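Local structure of proteinase K (Serratia sp., 2B6N) at residues A[50-55]-A[89-94]; A[180-185]-A[202-207]; A[59-64]-A[95-100]; A[127-132]-A[153-158]; A[5-10]-A[83-88]. The protein cleaves peptide bonds as the calcium-binding catalytic domain of a larger precursor, a subtilase-family serine endopeptidase, probably through a charge-relay system. One frame throughout, in Å; residues are numbered along the deposited sequence.

Contact 1 (A[50-55]-A[89-94]); sequences GGRASS and KNVNVV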
# COMPACT_ATOMS: atom_id res chain seq x y z
N GLY A 50 16.41 -7.94 -1.26
CA GLY A 50 17.84 -7.75 -1.46
C GLY A 50 18.50 -6.93 -0.36
O GLY A 50 19.36 -6.09 -0.64
N GLY A 51 18.13 -7.16 0.89
CA GLY A 51 18.75 -6.40 1.97
C GLY A 51 18.06 -5.10 2.35
O GLY A 51 18.37 -4.52 3.39
N ARG A 52 17.11 -4.63 1.53
CA ARG A 52 16.46 -3.34 1.80
C ARG A 52 15.36 -3.39 2.87
O ARG A 52 14.82 -2.35 3.24
CB ARG A 52 15.90 -2.73 0.51
CG ARG A 52 16.96 -2.40 -0.53
CD ARG A 52 16.34 -2.03 -1.88
NE ARG A 52 15.79 -3.21 -2.57
CZ ARG A 52 14.49 -3.39 -2.82
NH1 ARG A 52 13.59 -2.47 -2.45
NH2 ARG A 52 14.08 -4.49 -3.45
N ALA A 53 15.02 -4.59 3.34
CA ALA A 53 13.99 -4.72 4.37
C ALA A 53 14.60 -4.96 5.74
O ALA A 53 15.49 -5.81 5.90
CB ALA A 53 13.01 -5.85 4.05
N SER A 54 14.07 -4.25 6.73
CA SER A 54 14.50 -4.43 8.10
C SER A 54 13.32 -4.25 9.05
O SER A 54 12.25 -3.76 8.65
CB SER A 54 15.64 -3.46 8.45
OG SER A 54 15.21 -2.11 8.38
N SER A 55 13.50 -4.65 10.30
CA SER A 55 12.43 -4.51 11.30
C SER A 55 12.40 -3.13 11.94
O SER A 55 13.45 -2.56 12.28
CB SER A 55 12.56 -5.57 12.39
OG SER A 55 12.43 -6.87 11.85
N LYS A 89 11.55 -0.32 -6.83
CA LYS A 89 12.47 -1.45 -6.71
C LYS A 89 13.74 -1.18 -5.91
O LYS A 89 14.54 -2.10 -5.70
CB LYS A 89 12.78 -2.00 -8.10
CG LYS A 89 11.49 -2.44 -8.85
CD LYS A 89 11.80 -3.06 -10.20
CE LYS A 89 10.52 -3.43 -10.94
NZ LYS A 89 9.75 -4.58 -10.34
N ASN A 90 13.93 0.06 -5.45
CA ASN A 90 15.07 0.37 -4.58
C ASN A 90 14.68 1.09 -3.28
O ASN A 90 15.54 1.70 -2.60
CB ASN A 90 16.14 1.18 -5.33
CG ASN A 90 17.50 1.14 -4.66
OD1 ASN A 90 18.19 2.16 -4.54
ND2 ASN A 90 17.89 -0.05 -4.22
N VAL A 91 13.39 1.03 -2.94
CA VAL A 91 12.91 1.65 -1.71
C VAL A 91 13.42 0.90 -0.48
O VAL A 91 13.67 -0.32 -0.54
CB VAL A 91 11.35 1.73 -1.68
CG1 VAL A 91 10.73 0.37 -1.36
CG2 VAL A 91 10.86 2.81 -0.72
N ASN A 92 13.62 1.61 0.62
CA ASN A 92 13.84 0.95 1.91
C ASN A 92 12.51 0.52 2.51
O ASN A 92 11.52 1.25 2.43
CB ASN A 92 14.59 1.87 2.86
CG ASN A 92 15.88 2.34 2.26
OD1 ASN A 92 16.75 1.53 1.97
ND2 ASN A 92 15.99 3.65 2.00
N VAL A 93 12.48 -0.68 3.10
CA VAL A 93 11.27 -1.27 3.64
C VAL A 93 11.48 -1.49 5.13
O VAL A 93 12.49 -2.08 5.53
CB VAL A 93 10.92 -2.62 2.97
CG1 VAL A 93 9.70 -3.31 3.66
CG2 VAL A 93 10.63 -2.42 1.48
N VAL A 94 10.55 -0.98 5.93
CA VAL A 94 10.59 -1.16 7.39
C VAL A 94 9.29 -1.81 7.88
O VAL A 94 8.19 -1.26 7.73
CB VAL A 94 10.86 0.18 8.14
CG1 VAL A 94 10.81 -0.05 9.68
CG2 VAL A 94 12.18 0.77 7.75
O HOH W 1 15.20 -1.10 5.84
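Arg52 lays its side chain along the backbone of Lys89, Asn90 and Val91, and each part of it finds something to meet. CB sits 3.4 Å from Val91 O, with CG following beside the same carbonyl. CD comes 3.4 Å from Asn90 ND2, where the two side chains cross at about a right angle. A bend at chi3 (-73°) then turns the guanidinium back across the chain. NE and CZ come to lie against Lys89 O, which stands over the centre of the guanidinium, 3.2 Å from Arg52 CZ, an electrostatic contact with a face that has no N-H to offer. NH1 donates to Val91 O (2.9 Å, 151° at the hydrogen), reaching a lone pair in the carbonyl plane and staying near its own plane. NH2 is held outside the pair by Gly81 O. Arginine suits this place because its long, flat, multiply donating end can serve several carbonyls at once.

Beyond Arg52 the backbones pair as parallel strands. Val93 N donates to Arg52 O (2.9 Å), and Ser54 N to Val93 O (2.9 Å). Water bridges Ser54 OG and Val93 O on the more exposed face; small Ala53 packs its CB 4.0 Å from Val93 CB on the buried one. This is the pairing of the two strands of a beta-alpha-beta unit, 53-58 and 92-97 joined through helix 72-81, at one edge of the parallel sheet of the subtilase fold.

Contact 2 (A[180-185]-A[202-207]); sequences STTSND and PGSSIT. With SO4 (sulfate ion), chain D.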
# COMPACT_ATOMS: atom_id res chain seq x y z
N SER A 180 -10.02 -1.21 -4.87
CA SER A 180 -9.40 -2.31 -5.64
C SER A 180 -10.05 -2.50 -7.01
O SER A 180 -11.29 -2.42 -7.12
CB SER A 180 -9.54 -3.61 -4.84
OG SER A 180 -9.07 -4.72 -5.58
N THR A 181 -9.23 -2.78 -8.04
CA THR A 181 -9.74 -3.12 -9.37
C THR A 181 -9.26 -4.49 -9.85
O THR A 181 -8.29 -5.04 -9.31
CB THR A 181 -9.30 -2.10 -10.44
OG1 THR A 181 -7.86 -2.06 -10.50
CG2 THR A 181 -9.84 -0.69 -10.11
N THR A 182 -9.91 -4.99 -10.90
CA THR A 182 -9.53 -6.22 -11.58
C THR A 182 -8.75 -5.92 -12.86
O THR A 182 -8.62 -4.76 -13.27
CB THR A 182 -10.75 -7.05 -11.96
OG1 THR A 182 -11.41 -6.43 -13.07
CG2 THR A 182 -11.73 -7.17 -10.77
N SER A 183 -8.24 -6.97 -13.50
CA SER A 183 -7.45 -6.82 -14.74
C SER A 183 -8.25 -6.35 -15.95
O SER A 183 -7.64 -6.05 -16.98
CB SER A 183 -6.69 -8.12 -15.06
OG SER A 183 -7.58 -9.21 -15.29
N ASN A 184 -9.58 -6.28 -15.85
CA ASN A 184 -10.36 -5.66 -16.94
C ASN A 184 -10.86 -4.26 -16.58
O ASN A 184 -11.72 -3.71 -17.28
CB ASN A 184 -11.49 -6.57 -17.46
CG ASN A 184 -12.66 -6.71 -16.49
OD1 ASN A 184 -12.70 -6.07 -15.43
ND2 ASN A 184 -13.62 -7.54 -16.85
N ASP A 185 -10.32 -3.71 -15.50
CA ASP A 185 -10.61 -2.35 -15.01
C ASP A 185 -11.98 -2.22 -14.32
O ASP A 185 -12.48 -1.10 -14.14
CB ASP A 185 -10.46 -1.26 -16.11
CG ASP A 185 -9.00 -0.94 -16.44
OD1 ASP A 185 -8.11 -1.32 -15.63
OD2 ASP A 185 -8.75 -0.29 -17.49
N PRO A 202 -4.91 -1.80 -8.81
CA PRO A 202 -5.06 -3.26 -8.93
C PRO A 202 -5.06 -3.97 -7.59
O PRO A 202 -4.12 -3.81 -6.79
CB PRO A 202 -3.82 -3.67 -9.73
CG PRO A 202 -3.62 -2.50 -10.66
CD PRO A 202 -3.84 -1.30 -9.70
N GLY A 203 -6.10 -4.77 -7.35
CA GLY A 203 -6.19 -5.50 -6.09
C GLY A 203 -6.68 -6.92 -6.19
O GLY A 203 -6.52 -7.68 -5.24
N SER A 204 -7.26 -7.30 -7.33
CA SER A 204 -7.68 -8.70 -7.52
C SER A 204 -6.55 -9.55 -8.13
O SER A 204 -5.94 -9.15 -9.13
CB SER A 204 -8.94 -8.78 -8.41
OG SER A 204 -10.11 -8.25 -7.77
N SER A 205 -6.27 -10.71 -7.52
CA SER A 205 -5.28 -11.70 -8.00
C SER A 205 -3.90 -11.08 -8.25
O SER A 205 -3.39 -11.06 -9.37
CB SER A 205 -5.78 -12.45 -9.26
OG SER A 205 -6.94 -13.20 -8.96
N ILE A 206 -3.34 -10.52 -7.18
CA ILE A 206 -2.04 -9.84 -7.21
C ILE A 206 -0.96 -10.80 -6.73
O ILE A 206 -1.07 -11.37 -5.64
CB ILE A 206 -2.05 -8.58 -6.28
CG1 ILE A 206 -3.11 -7.55 -6.76
CG2 ILE A 206 -0.62 -7.96 -6.15
CD1 ILE A 206 -2.93 -7.08 -8.23
N THR A 207 0.08 -10.99 -7.54
CA THR A 207 1.19 -11.85 -7.15
C THR A 207 2.31 -11.04 -6.51
O THR A 207 2.67 -9.94 -6.99
CB THR A 207 1.75 -12.64 -8.34
OG1 THR A 207 0.68 -13.34 -8.99
CG2 THR A 207 2.80 -13.65 -7.84
S SO4 D . -13.37 -10.09 -8.26
O1 SO4 D . -13.46 -11.02 -9.40
O2 SO4 D . -14.11 -10.61 -7.11
O3 SO4 D . -13.98 -8.81 -8.65
O4 SO4 D . -11.96 -9.99 -7.89
O HOH W 2 -7.89 -9.31 -11.72
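Thr181 O gathers two consecutive N-H groups of the facing segment, and the side chains are arranged round that fork. Gly203 N binds it almost straight (3.0 Å, 176° at the hydrogen) and lies in the carbonyl plane, whereas Ser204 N, at 3.2 Å from Thr181 O, is tilted from that plane. One buried acceptor is thus gripped twice as the parallel pairing of Thr181 with Pro202 comes to its end.

The side chains of Thr181 and Pro202 diverge. Thr181 turns OG1 to Pro202 N, 3.4 Å away, but this tertiary amide nitrogen has no hydrogen to share, so this is packing alone. Ser180 holds OG anti to its backbone N (chi1 175°), which carries the hydroxyl alongside Gly203 to 3.0 Å from its CA. Glycine suits that position, its lack of a side chain allowing the close approach; Ser180 OG has its hydrogen-bonding partner in Ser188 OG, which also bonds Ser204 OG. Thr182 and Ser204 lie side by side, CG2 and OG turned roughly the same way, toward a sulfate ion, 3.6 Å apart. Ser204 OG donates to O4 of this ion, probably from the crystallisation liquor, at a doubtfully short 2.5 Å, and Ser189 OG also binds it. A water between Ser183 N and Ser204 O joins the type I turn 182-185 to segment 202-207.

Strands 176-181 and 199-202 form this end of the parallel sheet. Trp8 of helix 8-13 packs on Pro202, Leu273 of strand 272-273 touches Thr181, and helix 223-240 reaches Ser180 through Thr223 and Pro202 through His229.

Contact 3 (A[59-64]-A[95-100]); sequences FIDNDY and GVRVLN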
# COMPACT_ATOMS: atom_id res chain seq x y z
N PHE A 59 4.79 -4.74 17.79
CA PHE A 59 3.81 -4.47 18.84
C PHE A 59 2.96 -5.68 19.26
O PHE A 59 2.19 -5.60 20.22
CB PHE A 59 2.94 -3.25 18.50
CG PHE A 59 3.73 -1.96 18.49
CD1 PHE A 59 4.18 -1.41 17.28
CD2 PHE A 59 4.07 -1.34 19.70
CE1 PHE A 59 4.93 -0.23 17.28
CE2 PHE A 59 4.82 -0.18 19.71
CZ PHE A 59 5.26 0.39 18.50
N ILE A 60 3.13 -6.81 18.57
CA ILE A 60 2.50 -8.06 19.05
C ILE A 60 3.38 -8.67 20.15
O ILE A 60 2.89 -8.95 21.26
CB ILE A 60 2.29 -9.06 17.90
CG1 ILE A 60 1.38 -8.44 16.84
CG2 ILE A 60 1.72 -10.40 18.42
CD1 ILE A 60 -0.07 -8.15 17.31
N ASP A 61 4.67 -8.86 19.86
CA ASP A 61 5.61 -9.49 20.80
C ASP A 61 6.31 -8.51 21.74
O ASP A 61 6.96 -8.93 22.71
CB ASP A 61 6.67 -10.32 20.06
CG ASP A 61 6.08 -11.53 19.36
OD1 ASP A 61 4.97 -11.97 19.71
OD2 ASP A 61 6.76 -12.05 18.45
N ASN A 62 6.17 -7.22 21.45
CA ASN A 62 6.87 -6.16 22.18
C ASN A 62 8.40 -6.26 22.12
O ASN A 62 9.10 -6.34 23.16
CB ASN A 62 6.35 -6.05 23.62
CG ASN A 62 6.81 -4.78 24.30
OD1 ASN A 62 7.09 -3.77 23.64
ND2 ASN A 62 6.91 -4.81 25.63
N ASP A 63 8.92 -6.30 20.90
CA ASP A 63 10.37 -6.27 20.70
C ASP A 63 10.67 -5.79 19.27
O ASP A 63 9.76 -5.39 18.54
CB ASP A 63 11.03 -7.63 21.06
CG ASP A 63 10.58 -8.79 20.17
OD1 ASP A 63 10.31 -8.58 18.97
OD2 ASP A 63 10.51 -9.93 20.69
N TYR A 64 11.94 -5.80 18.88
CA TYR A 64 12.35 -5.19 17.61
C TYR A 64 12.38 -6.14 16.42
O TYR A 64 12.88 -5.79 15.35
CB TYR A 64 13.69 -4.48 17.77
CG TYR A 64 13.64 -3.34 18.75
CD1 TYR A 64 13.85 -3.58 20.12
CD2 TYR A 64 13.40 -2.03 18.32
CE1 TYR A 64 13.81 -2.54 21.03
CE2 TYR A 64 13.34 -0.98 19.24
CZ TYR A 64 13.55 -1.25 20.59
OH TYR A 64 13.50 -0.22 21.50
N GLY A 95 9.43 -2.98 8.49
CA GLY A 95 8.28 -3.68 9.05
C GLY A 95 7.86 -3.14 10.41
O GLY A 95 8.68 -3.00 11.34
N VAL A 96 6.57 -2.82 10.52
CA VAL A 96 5.97 -2.41 11.79
C VAL A 96 4.85 -3.41 12.05
O VAL A 96 3.80 -3.34 11.43
CB VAL A 96 5.45 -0.94 11.74
CG1 VAL A 96 4.93 -0.50 13.11
CG2 VAL A 96 6.60 -0.03 11.33
N ARG A 97 5.12 -4.37 12.94
CA ARG A 97 4.18 -5.48 13.14
C ARG A 97 3.10 -5.15 14.17
O ARG A 97 3.38 -4.99 15.39
CB ARG A 97 4.93 -6.79 13.46
CG ARG A 97 3.99 -7.95 13.80
CD ARG A 97 4.76 -9.27 13.96
NE ARG A 97 3.87 -10.42 14.13
CZ ARG A 97 3.88 -11.27 15.16
NH1 ARG A 97 4.75 -11.14 16.16
NH2 ARG A 97 3.01 -12.27 15.18
N VAL A 98 1.86 -5.05 13.69
CA VAL A 98 0.73 -4.73 14.56
C VAL A 98 -0.37 -5.80 14.47
O VAL A 98 -1.41 -5.70 15.14
CB VAL A 98 0.14 -3.33 14.28
CG1 VAL A 98 1.20 -2.26 14.46
CG2 VAL A 98 -0.50 -3.23 12.88
N LEU A 99 -0.12 -6.80 13.62
CA LEU A 99 -1.10 -7.86 13.40
C LEU A 99 -0.41 -9.17 13.69
O LEU A 99 0.76 -9.34 13.33
CB LEU A 99 -1.62 -7.84 11.95
CG LEU A 99 -2.32 -6.56 11.48
CD1 LEU A 99 -2.85 -6.75 10.06
CD2 LEU A 99 -3.44 -6.18 12.45
N ASN A 100 -1.13 -10.09 14.34
CA ASN A 100 -0.54 -11.36 14.79
C ASN A 100 -0.44 -12.45 13.69
O ASN A 100 -0.68 -12.18 12.49
CB ASN A 100 -1.28 -11.87 16.06
CG ASN A 100 -2.74 -12.20 15.81
OD1 ASN A 100 -3.13 -12.57 14.70
ND2 ASN A 100 -3.56 -12.09 16.85
O HOH W 3 3.74 -13.73 17.65
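Phe59 and Ile60, in the loop that follows strand 53-58, pack on the end of strand 92-97 in the subtilase sheet, where Leu99 goes on to lie beside the predicted charge-relay residues Asp39 and His72. Phe59 N donates to Arg97 O (2.8 Å), nearly along the C=O axis, and extends the pairing of the two strands. The Phe59 ring runs alongside Val96 and Val98: its CE1 edge meets Val96 CG1 at 4.2 Å, and CD1 lies as far from Val98 CG1. Ile60 puts CD1 3.5 Å from Val98 O, while its branched CB lies 3.7 Å above one face of the Arg97 guanidinium, offset toward the NH1 rim.

Arg97 gets there with CG anti to the backbone N (chi1 175°) and an extended chain. At its edge NH1 forms a salt bridge with Asp61 OD2 (3.2 Å), but the hydrogen bond is weak and the carboxylate and guanidinium planes stand 72° apart. Water bridges Asp61 OD1 and Arg97 NH2. Asp58 supplies NH1 with a second salt bridge. With two carboxylates close by and hydrocarbon against part of one face, the arginine is very probably charged, and its attraction to Asp61 is more electrostatic than directional.

Contact 4 (A[127-132]-A[153-158]); sequences ANMSLG and FVVAAG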
# COMPACT_ATOMS: atom_id res chain seq x y z
N ALA A 127 3.88 5.42 4.60
CA ALA A 127 3.44 4.31 5.45
C ALA A 127 2.24 3.66 4.77
O ALA A 127 1.37 4.36 4.26
CB ALA A 127 3.08 4.78 6.85
N ASN A 128 2.19 2.33 4.79
CA ASN A 128 1.06 1.59 4.23
C ASN A 128 0.31 0.86 5.32
O ASN A 128 0.93 0.17 6.14
CB ASN A 128 1.56 0.56 3.21
CG ASN A 128 0.43 -0.19 2.54
OD1 ASN A 128 0.02 -1.29 2.97
ND2 ASN A 128 -0.13 0.42 1.51
N MET A 129 -1.02 1.00 5.31
CA MET A 129 -1.88 0.26 6.23
C MET A 129 -2.90 -0.58 5.48
O MET A 129 -4.01 -0.12 5.21
CB MET A 129 -2.60 1.24 7.17
CG MET A 129 -1.65 2.05 8.05
SD MET A 129 -2.57 3.06 9.25
CE MET A 129 -3.20 1.83 10.36
N SER A 130 -2.52 -1.81 5.15
CA SER A 130 -3.44 -2.81 4.57
C SER A 130 -4.20 -3.56 5.68
O SER A 130 -4.00 -4.76 5.90
CB SER A 130 -2.66 -3.79 3.67
OG SER A 130 -2.23 -3.11 2.48
N LEU A 131 -5.09 -2.83 6.35
CA LEU A 131 -5.82 -3.33 7.50
C LEU A 131 -6.91 -2.30 7.79
O LEU A 131 -6.82 -1.14 7.36
CB LEU A 131 -4.90 -3.48 8.73
CG LEU A 131 -4.24 -2.22 9.29
CD1 LEU A 131 -5.18 -1.46 10.27
CD2 LEU A 131 -2.95 -2.61 9.99
N GLY A 132 -7.94 -2.73 8.50
CA GLY A 132 -9.04 -1.84 8.81
C GLY A 132 -10.00 -2.50 9.77
O GLY A 132 -9.89 -3.72 10.06
N PHE A 153 0.45 8.70 4.45
CA PHE A 153 -0.22 7.43 4.77
C PHE A 153 -1.16 6.96 3.68
O PHE A 153 -2.01 7.73 3.19
CB PHE A 153 -0.99 7.54 6.09
CG PHE A 153 -0.18 7.19 7.28
CD1 PHE A 153 0.88 7.98 7.67
CD2 PHE A 153 -0.49 6.05 8.01
CE1 PHE A 153 1.63 7.64 8.77
CE2 PHE A 153 0.26 5.71 9.13
CZ PHE A 153 1.32 6.50 9.51
N VAL A 154 -1.04 5.68 3.33
CA VAL A 154 -1.83 5.06 2.28
C VAL A 154 -2.48 3.83 2.92
O VAL A 154 -1.80 3.04 3.56
CB VAL A 154 -0.94 4.62 1.09
CG1 VAL A 154 -1.81 4.00 -0.03
CG2 VAL A 154 -0.13 5.80 0.53
N VAL A 155 -3.80 3.69 2.75
CA VAL A 155 -4.58 2.68 3.47
C VAL A 155 -5.60 1.98 2.58
O VAL A 155 -6.08 2.56 1.60
CB VAL A 155 -5.31 3.25 4.76
CG1 VAL A 155 -4.35 4.12 5.57
CG2 VAL A 155 -6.58 4.05 4.41
N ALA A 156 -5.91 0.73 2.92
CA ALA A 156 -6.90 -0.05 2.16
C ALA A 156 -8.30 0.46 2.47
O ALA A 156 -8.61 0.82 3.64
CB ALA A 156 -6.78 -1.53 2.51
N ALA A 157 -9.15 0.51 1.45
CA ALA A 157 -10.55 0.93 1.63
C ALA A 157 -11.37 -0.12 2.39
O ALA A 157 -12.30 0.22 3.11
CB ALA A 157 -11.21 1.24 0.29
N GLY A 158 -10.98 -1.39 2.27
CA GLY A 158 -11.69 -2.49 2.92
C GLY A 158 -12.42 -3.37 1.91
O GLY A 158 -12.72 -2.94 0.79
O HOH W 4 -8.00 0.90 6.17
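With CG anti to the carbonyl carbon (chi1 -62°), Met129 extends toward Phe153, whose own chi1 of -90° swings its ring under Ala127. Ala127 CB stands 3.6 Å from the centroid of the Phe153 ring and only 10° off its normal, a CH-pi contact to which a small methyl is well suited. Met129 SD approaches the rim instead, 3.8 Å from Phe153 CD2, a Met-aromatic contact in the plane of the ring. The flexible, polarisable thioether of Met129 fits against that edge, and Met129 CB packs on Val155 CG1 at 3.7 Å.

The backbones hold these groups in parallel register. Val154 N donates to Ala127 O (2.9 Å), Met129 N to Val154 O (2.8 Å) and Ala156 N to Met129 O (3.1 Å). Past the strand ends, one water donates to both Leu131 O and Ala156 O. Here the two strands separate; in subtilisin-like proteases the corresponding Ser-Leu-Gly and Ala-Ala-Gly segments line the S1 pocket, and a similar role is probable here.

The pair lies in the middle of the sheet, between strands 34-39 and 176-181. Helices 107-120 and 137-148 cover the face bearing Met129 and Phe153. On the face of Asn128 and Val154 lies helix 223-240, with helix 72-81 against Asn128; Ser130 OG, with Asn128 OD1 also close by, is hydrogen-bonded to Ser224 O at the start of helix 223-240.

Contact 5 (A[5-10]-A[83-88]); sequences SPTWGI and STYGVA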
# COMPACT_ATOMS: atom_id res chain seq x y z
N SER A 5 7.48 -8.99 -18.88
CA SER A 5 6.67 -10.01 -18.20
C SER A 5 6.44 -9.74 -16.70
O SER A 5 6.57 -10.66 -15.87
CB SER A 5 7.25 -11.42 -18.42
OG SER A 5 7.17 -11.77 -19.80
N PRO A 6 6.01 -8.51 -16.35
CA PRO A 6 5.69 -8.23 -14.95
C PRO A 6 4.36 -8.88 -14.58
O PRO A 6 3.57 -9.24 -15.46
CB PRO A 6 5.58 -6.70 -14.93
CG PRO A 6 5.02 -6.37 -16.27
CD PRO A 6 5.73 -7.35 -17.21
N THR A 7 4.12 -9.05 -13.28
CA THR A 7 2.81 -9.44 -12.80
C THR A 7 1.81 -8.33 -13.20
O THR A 7 2.23 -7.20 -13.46
CB THR A 7 2.84 -9.72 -11.28
OG1 THR A 7 1.63 -10.37 -10.89
CG2 THR A 7 3.09 -8.42 -10.46
N TRP A 8 0.52 -8.66 -13.27
CA TRP A 8 -0.47 -7.78 -13.92
C TRP A 8 -0.66 -6.44 -13.25
O TRP A 8 -0.84 -5.43 -13.94
CB TRP A 8 -1.84 -8.48 -14.15
CG TRP A 8 -2.86 -8.34 -13.04
CD1 TRP A 8 -3.10 -9.25 -12.03
CD2 TRP A 8 -3.75 -7.24 -12.80
NE1 TRP A 8 -4.12 -8.80 -11.22
CE2 TRP A 8 -4.52 -7.56 -11.66
CE3 TRP A 8 -3.98 -6.01 -13.45
CZ2 TRP A 8 -5.51 -6.70 -11.15
CZ3 TRP A 8 -4.94 -5.14 -12.93
CH2 TRP A 8 -5.71 -5.50 -11.78
N GLY A 9 -0.63 -6.41 -11.92
CA GLY A 9 -0.88 -5.17 -11.17
C GLY A 9 0.06 -4.06 -11.58
O GLY A 9 -0.38 -2.98 -12.01
N ILE A 10 1.36 -4.32 -11.43
CA ILE A 10 2.37 -3.33 -11.81
C ILE A 10 2.36 -3.08 -13.34
O ILE A 10 2.61 -1.97 -13.78
CB ILE A 10 3.79 -3.65 -11.25
CG1 ILE A 10 4.36 -4.93 -11.87
CG2 ILE A 10 3.75 -3.73 -9.71
CD1 ILE A 10 5.76 -5.27 -11.34
N SER A 83 11.98 -6.63 -5.89
CA SER A 83 12.75 -6.57 -7.15
C SER A 83 11.85 -6.96 -8.34
O SER A 83 11.82 -6.26 -9.38
CB SER A 83 13.97 -7.54 -7.07
N THR A 84 11.12 -8.06 -8.19
CA THR A 84 10.28 -8.60 -9.27
C THR A 84 8.86 -8.07 -9.21
O THR A 84 8.30 -7.64 -10.23
CB THR A 84 10.19 -10.14 -9.19
OG1 THR A 84 11.51 -10.68 -9.14
CG2 THR A 84 9.49 -10.69 -10.41
N TYR A 85 8.27 -8.11 -8.01
CA TYR A 85 6.83 -7.85 -7.83
C TYR A 85 6.50 -6.43 -7.44
O TYR A 85 5.33 -6.08 -7.32
CB TYR A 85 6.21 -8.84 -6.83
CG TYR A 85 6.45 -10.23 -7.33
CD1 TYR A 85 7.37 -11.06 -6.69
CD2 TYR A 85 5.83 -10.69 -8.49
CE1 TYR A 85 7.64 -12.34 -7.21
CE2 TYR A 85 6.10 -11.96 -9.01
CZ TYR A 85 7.00 -12.77 -8.35
OH TYR A 85 7.28 -14.01 -8.84
N GLY A 86 7.54 -5.61 -7.26
CA GLY A 86 7.36 -4.29 -6.67
C GLY A 86 7.34 -3.09 -7.59
O GLY A 86 7.93 -3.09 -8.67
N VAL A 87 6.66 -2.04 -7.12
CA VAL A 87 6.55 -0.75 -7.82
C VAL A 87 7.86 0.05 -7.75
O VAL A 87 8.32 0.62 -8.77
CB VAL A 87 5.37 0.10 -7.22
CG1 VAL A 87 5.32 1.50 -7.83
CG2 VAL A 87 4.04 -0.60 -7.44
N ALA A 88 8.45 0.10 -6.56
CA ALA A 88 9.60 0.97 -6.26
C ALA A 88 10.77 0.08 -5.84
O ALA A 88 10.95 -0.23 -4.66
CB ALA A 88 9.24 1.95 -5.14
O HOH W 5 6.34 -9.11 -11.56
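Ile10, in the first turn of helix 8-13, packs on the loop 83-88 that leads from helix 72-81 to strand 92-97 in the subtilase fold. The contact fastens the N-terminal region to the body of the domain beside the calcium site, whose ligands include Asp11 and Asp14.

Apolar packing comes first. Ile10 carries CG1 between its backbone N and carbonyl carbon (chi1 66°), so its two branches are spread along the loop. CG2 meets Val87 CG2 at 3.9 Å, the two side chains passing alongside with opposite headings. Both are branched at CB, giving them the breadth to fill a buried seam, and Val87 is backed by Val233 and Leu236 of helix 223-240. Thr7, at the N-cap position, makes no capping bond with its side chain; its CG2 lies instead 4.1 Å from Tyr85 CD2, at the edge of the ring. Thr84 CG2 sits over one face of that ring, 3.8 Å above its plane, and Thr207 and Ser208 also touch Tyr85.

Next are methyl groups set against carbonyl oxygens. Ile10 CD1 approaches Thr84 O to 3.6 Å, and Ile10 CG2 comes 3.7 Å from Tyr85 O. Glu48 OE1 accepts from the N-H groups of both Thr84 and Tyr85.

No direct hydrogen bond crosses the contact, and the polar connection is made by water. A single molecule accepts from Thr7 N at 2.8 Å and donates to Thr84 O at the same distance, an oxygen that also receives Gln3 NE2.

How the contacts relate
From the N terminus, contact 5 opens first at 5-10, contact 1 at 50-55 and contact 3 at 59-64; they close in the same order, at 83-88, 89-94 and 95-100, so all three cross. Contact 5 closes the longest loop and ties the N-terminal helix to the connection after helix 72-81. Contacts 1 and 3 share strand 92-97 and meet where Ser54 O faces Gly95 N, while Lys89 links contact 1 to Ser83 of contact 5. Contacts 4 and 2 follow in series, in the middle and at the far end of the same sheet. Leu131 brings contact 4 against Val98 and Leu99 of contact 3; Trp8 joins contact 5 to contact 2.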